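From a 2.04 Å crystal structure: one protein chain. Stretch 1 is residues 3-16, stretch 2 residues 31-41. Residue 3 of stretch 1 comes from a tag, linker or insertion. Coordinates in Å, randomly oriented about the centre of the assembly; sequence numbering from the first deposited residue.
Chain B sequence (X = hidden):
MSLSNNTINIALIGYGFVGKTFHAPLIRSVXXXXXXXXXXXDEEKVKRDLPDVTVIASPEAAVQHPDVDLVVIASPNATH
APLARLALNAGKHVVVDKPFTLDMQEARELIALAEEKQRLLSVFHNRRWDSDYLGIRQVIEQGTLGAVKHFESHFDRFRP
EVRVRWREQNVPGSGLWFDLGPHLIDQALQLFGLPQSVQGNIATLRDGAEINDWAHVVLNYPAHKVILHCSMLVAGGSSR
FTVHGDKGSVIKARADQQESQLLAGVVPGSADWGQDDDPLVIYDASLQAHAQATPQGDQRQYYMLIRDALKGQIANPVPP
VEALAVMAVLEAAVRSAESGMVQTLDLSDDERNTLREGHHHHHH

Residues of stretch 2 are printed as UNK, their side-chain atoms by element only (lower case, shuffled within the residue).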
# COMPACT_ATOMS: atom_id res chain seq x y z
N LEU B 3 -16.68 -3.41 51.49
CA LEU B 3 -16.45 -3.75 50.05
C LEU B 3 -16.90 -5.18 49.72
O LEU B 3 -16.51 -6.13 50.39
CB LEU B 3 -14.97 -3.59 49.72
CG LEU B 3 -14.57 -3.65 48.25
CD1 LEU B 3 -15.55 -2.83 47.41
CD2 LEU B 3 -13.15 -3.11 48.09
N SER B 4 -17.72 -5.33 48.67
CA SER B 4 -18.22 -6.65 48.28
C SER B 4 -17.06 -7.63 48.06
O SER B 4 -16.09 -7.32 47.38
CB SER B 4 -19.09 -6.55 47.02
OG SER B 4 -18.40 -5.96 45.93
N ASN B 5 -17.19 -8.81 48.65
CA ASN B 5 -16.16 -9.84 48.58
C ASN B 5 -16.24 -10.75 47.35
O ASN B 5 -15.25 -11.37 46.98
CB ASN B 5 -16.20 -10.70 49.84
CG ASN B 5 -14.88 -11.39 50.14
OD1 ASN B 5 -13.88 -10.74 50.44
ND2 ASN B 5 -14.86 -12.72 50.04
N ASN B 6 -17.41 -10.83 46.73
CA ASN B 6 -17.60 -11.70 45.58
C ASN B 6 -17.26 -11.07 44.23
O ASN B 6 -17.47 -11.68 43.18
CB ASN B 6 -19.04 -12.23 45.57
CG ASN B 6 -20.06 -11.12 45.38
OD1 ASN B 6 -19.82 -9.97 45.74
ND2 ASN B 6 -21.22 -11.48 44.83
N THR B 7 -16.74 -9.85 44.26
CA THR B 7 -16.38 -9.16 43.03
C THR B 7 -14.87 -9.01 42.89
O THR B 7 -14.11 -9.19 43.85
CB THR B 7 -16.99 -7.74 42.97
OG1 THR B 7 -16.68 -7.04 44.18
CG2 THR B 7 -18.49 -7.81 42.79
N ILE B 8 -14.44 -8.69 41.67
CA ILE B 8 -13.03 -8.46 41.40
C ILE B 8 -12.88 -6.96 41.63
O ILE B 8 -13.31 -6.14 40.81
CB ILE B 8 -12.68 -8.86 39.94
CG1 ILE B 8 -12.80 -10.37 39.78
CG2 ILE B 8 -11.27 -8.42 39.59
CD1 ILE B 8 -12.61 -10.87 38.36
N ASN B 9 -12.28 -6.61 42.76
CA ASN B 9 -12.11 -5.21 43.11
C ASN B 9 -10.90 -4.56 42.44
O ASN B 9 -9.75 -4.98 42.61
CB ASN B 9 -12.08 -5.08 44.63
CG ASN B 9 -13.33 -5.69 45.27
OD1 ASN B 9 -14.45 -5.45 44.80
ND2 ASN B 9 -13.15 -6.49 46.31
N ILE B 10 -11.20 -3.53 41.66
CA ILE B 10 -10.21 -2.82 40.87
C ILE B 10 -9.81 -1.42 41.34
O ILE B 10 -10.61 -0.66 41.86
CB ILE B 10 -10.72 -2.67 39.42
CG1 ILE B 10 -11.03 -4.04 38.82
CG2 ILE B 10 -9.71 -1.91 38.58
CD1 ILE B 10 -11.87 -3.97 37.54
N ALA B 11 -8.53 -1.10 41.14
CA ALA B 11 -8.01 0.22 41.42
C ALA B 11 -7.57 0.71 40.05
O ALA B 11 -6.72 0.09 39.41
CB ALA B 11 -6.81 0.14 42.36
N LEU B 12 -8.19 1.78 39.57
CA LEU B 12 -7.82 2.38 38.29
C LEU B 12 -6.77 3.44 38.61
O LEU B 12 -7.04 4.37 39.37
CB LEU B 12 -9.04 3.03 37.62
CG LEU B 12 -8.75 3.93 36.41
CD1 LEU B 12 -7.97 3.14 35.36
CD2 LEU B 12 -10.06 4.47 35.84
N ILE B 13 -5.57 3.27 38.06
CA ILE B 13 -4.47 4.20 38.30
C ILE B 13 -4.44 5.28 37.22
O ILE B 13 -4.07 5.03 36.08
CB ILE B 13 -3.12 3.46 38.32
CG1 ILE B 13 -3.18 2.26 39.27
CG2 ILE B 13 -2.00 4.42 38.71
CD1 ILE B 13 -3.60 2.59 40.70
N GLY B 14 -4.85 6.49 37.61
CA GLY B 14 -4.88 7.59 36.67
C GLY B 14 -6.28 7.84 36.15
O GLY B 14 -6.96 6.92 35.69
N TYR B 15 -6.73 9.08 36.25
CA TYR B 15 -8.05 9.45 35.76
C TYR B 15 -7.88 10.54 34.72
O TYR B 15 -8.58 11.55 34.72
CB TYR B 15 -8.94 9.94 36.90
CG TYR B 15 -10.41 9.85 36.56
CD1 TYR B 15 -11.02 8.62 36.31
CD2 TYR B 15 -11.20 11.00 36.47
CE1 TYR B 15 -12.36 8.53 35.99
CE2 TYR B 15 -12.55 10.92 36.15
CZ TYR B 15 -13.12 9.69 35.91
OH TYR B 15 -14.45 9.60 35.60
N GLY B 16 -6.92 10.32 33.84
CA GLY B 16 -6.68 11.25 32.77
C GLY B 16 -7.66 10.91 31.66
O GLY B 16 -8.67 10.24 31.89
N UNK B 31 -20.42 -6.73 34.67
CA UNK B 31 -20.77 -7.34 35.96
C UNK B 31 -19.64 -8.22 36.49
O UNK B 31 -18.91 -8.84 35.71
c UNK B 31 -22.65 -7.36 34.54
c UNK B 31 -21.46 -7.01 33.67
c UNK B 31 -22.03 -8.15 35.63
N UNK B 32 -19.51 -8.28 37.80
CA UNK B 32 -18.46 -9.10 38.39
C UNK B 32 -17.23 -8.27 38.69
O UNK B 32 -16.40 -8.66 39.51
N UNK B 33 -17.12 -7.13 38.01
CA UNK B 33 -15.99 -6.23 38.21
C UNK B 33 -16.47 -5.05 39.04
O UNK B 33 -17.55 -4.52 38.82
c UNK B 33 -13.85 -7.64 36.60
c UNK B 33 -14.27 -6.02 34.72
c UNK B 33 -14.90 -6.76 35.90
c UNK B 33 -15.46 -5.72 36.87
N UNK B 34 -15.66 -4.62 39.99
CA UNK B 34 -16.04 -3.49 40.83
C UNK B 34 -14.93 -2.45 40.90
O UNK B 34 -13.86 -2.69 41.44
n UNK B 34 -16.14 -3.13 44.46
o UNK B 34 -17.17 -1.84 42.95
c UNK B 34 -16.41 -4.01 42.23
c UNK B 34 -16.60 -2.90 43.25
N UNK B 35 -15.18 -1.29 40.31
CA UNK B 35 -14.21 -0.19 40.34
C UNK B 35 -14.39 0.47 41.71
O UNK B 35 -15.29 1.28 41.91
c UNK B 35 -13.60 2.05 39.17
c UNK B 35 -13.93 2.85 37.92
c UNK B 35 -12.14 1.64 39.18
c UNK B 35 -14.51 0.81 39.23
N UNK B 36 -13.53 0.10 42.66
CA UNK B 36 -13.61 0.61 44.02
C UNK B 36 -12.63 1.73 44.34
O UNK B 36 -12.87 2.53 45.25
c UNK B 36 -13.40 -0.54 45.00
N UNK B 37 -11.52 1.78 43.61
CA UNK B 37 -10.51 2.80 43.85
C UNK B 37 -10.03 3.49 42.57
O UNK B 37 -9.98 2.88 41.50
c UNK B 37 -10.10 -0.49 47.11
c UNK B 37 -9.29 2.19 44.55
c UNK B 37 -9.97 1.63 48.25
c UNK B 37 -10.18 0.25 48.28
c UNK B 37 -9.60 1.52 45.85
c UNK B 37 -9.81 0.15 45.91
c UNK B 37 -9.68 2.26 47.03
N UNK B 38 -9.69 4.76 42.69
CA UNK B 38 -9.16 5.54 41.59
C UNK B 38 -8.00 6.36 42.16
O UNK B 38 -8.18 7.10 43.13
c UNK B 38 -9.57 7.46 40.00
c UNK B 38 -11.30 5.70 40.27
c UNK B 38 -10.22 6.50 40.99
N UNK B 39 -6.80 6.18 41.61
CA UNK B 39 -5.65 6.95 42.09
C UNK B 39 -5.55 8.19 41.21
O UNK B 39 -5.37 8.09 39.98
c UNK B 39 -4.37 6.13 42.01
N UNK B 40 -5.69 9.35 41.84
CA UNK B 40 -5.63 10.63 41.15
C UNK B 40 -5.42 11.74 42.18
O UNK B 40 -5.93 11.66 43.30
c UNK B 40 -6.93 10.88 40.38
o UNK B 40 -6.97 12.20 39.85
N UNK B 41 -4.66 12.76 41.78
CA UNK B 41 -4.36 13.90 42.64
C UNK B 41 -5.53 14.88 42.69
O UNK B 41 -5.51 15.83 43.47
n UNK B 41 -0.24 12.59 43.55
c UNK B 41 -3.12 14.64 42.14
c UNK B 41 -1.44 13.43 43.54
c UNK B 41 -1.84 13.83 42.13
n UNK B 41 -0.13 12.50 45.85
n UNK B 41 1.44 11.39 44.57
c UNK B 41 0.36 12.16 44.66
O HOH W 1 -5.58 11.69 37.24

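Position 31 has three side-chain carbons that close a ring onto the backbone N. It touches nothing on stretch 1. It is Pro 31.

Position 32 has no side-chain atoms. Its O accepts a hydrogen bond from Ile 8 N at 2.9 Å. It is Gly 32.

Position 33 has four carbons, forked at the second. Its CB lies 4.0 Å from Ile 10 CD1, and one fork carbon lies 3.7 Å from Ile 8 CB. It is Leu 33.

Position 34 has two carbons, the second carrying one O and one N. The N lies 2.9 Å from Asn 9 OD1 and donates a hydrogen bond to it. It is Asn 34. Asn 9 OD1 also accepts from Thr 7 OG1 at 2.8 Å, so the amide joins a polar cluster.

Position 35 has four carbons, again forked at the second. One fork carbon lies 3.7 Å from Leu 12 CB and 4.3 Å from Ile 10 CG2. It is Leu 35.

Position 36 has a single carbon, its CB, 4.0 Å from CD1 of Leu 3, a tag residue. It is Ala 36.

Position 37 has one carbon and then a ring of six carbons. The CB packs 3.9 Å from Ala 11 CB, and a ring carbon lies 4.1 Å from Leu 3 CD2. With no polar atom on the ring, it is Phe 37.

Position 38 has one carbon carrying two more. One branch lies 4.0 Å from Tyr 15 CB, the other 4.4 Å from Leu 12 CB. It is Val 38.

Position 39 has one carbon, its CB, 3.9 Å from Ile 13 CD1. It is Ala 39.

Position 40 has one carbon and then one O. The O hydrogen-bonds water 1 at 3.0 Å, and that water accepts from Tyr 15 N at 3.0 Å. It is Ser 40.

Position 41 has three carbons, a nitrogen, and a carbon with two more nitrogens. It does not reach stretch 1. It is Arg 41.

The two strands pair in parallel. A bulge shifts the register by one between Ile 10 and Ala 11. Ile 10 O therefore accepts from both Ala 36 N and Phe 37 N, each at 3.1 Å. Ile 8, Ile 10 and Leu 12 share one sheet face with Leu 33, Leu 35 and Val 38, making an apolar layer. The other face carries the Asn 9 and Asn 34 pair, then Ala 11 with Phe 37.

Stretch 2 31-41: PGLNLAFVASR
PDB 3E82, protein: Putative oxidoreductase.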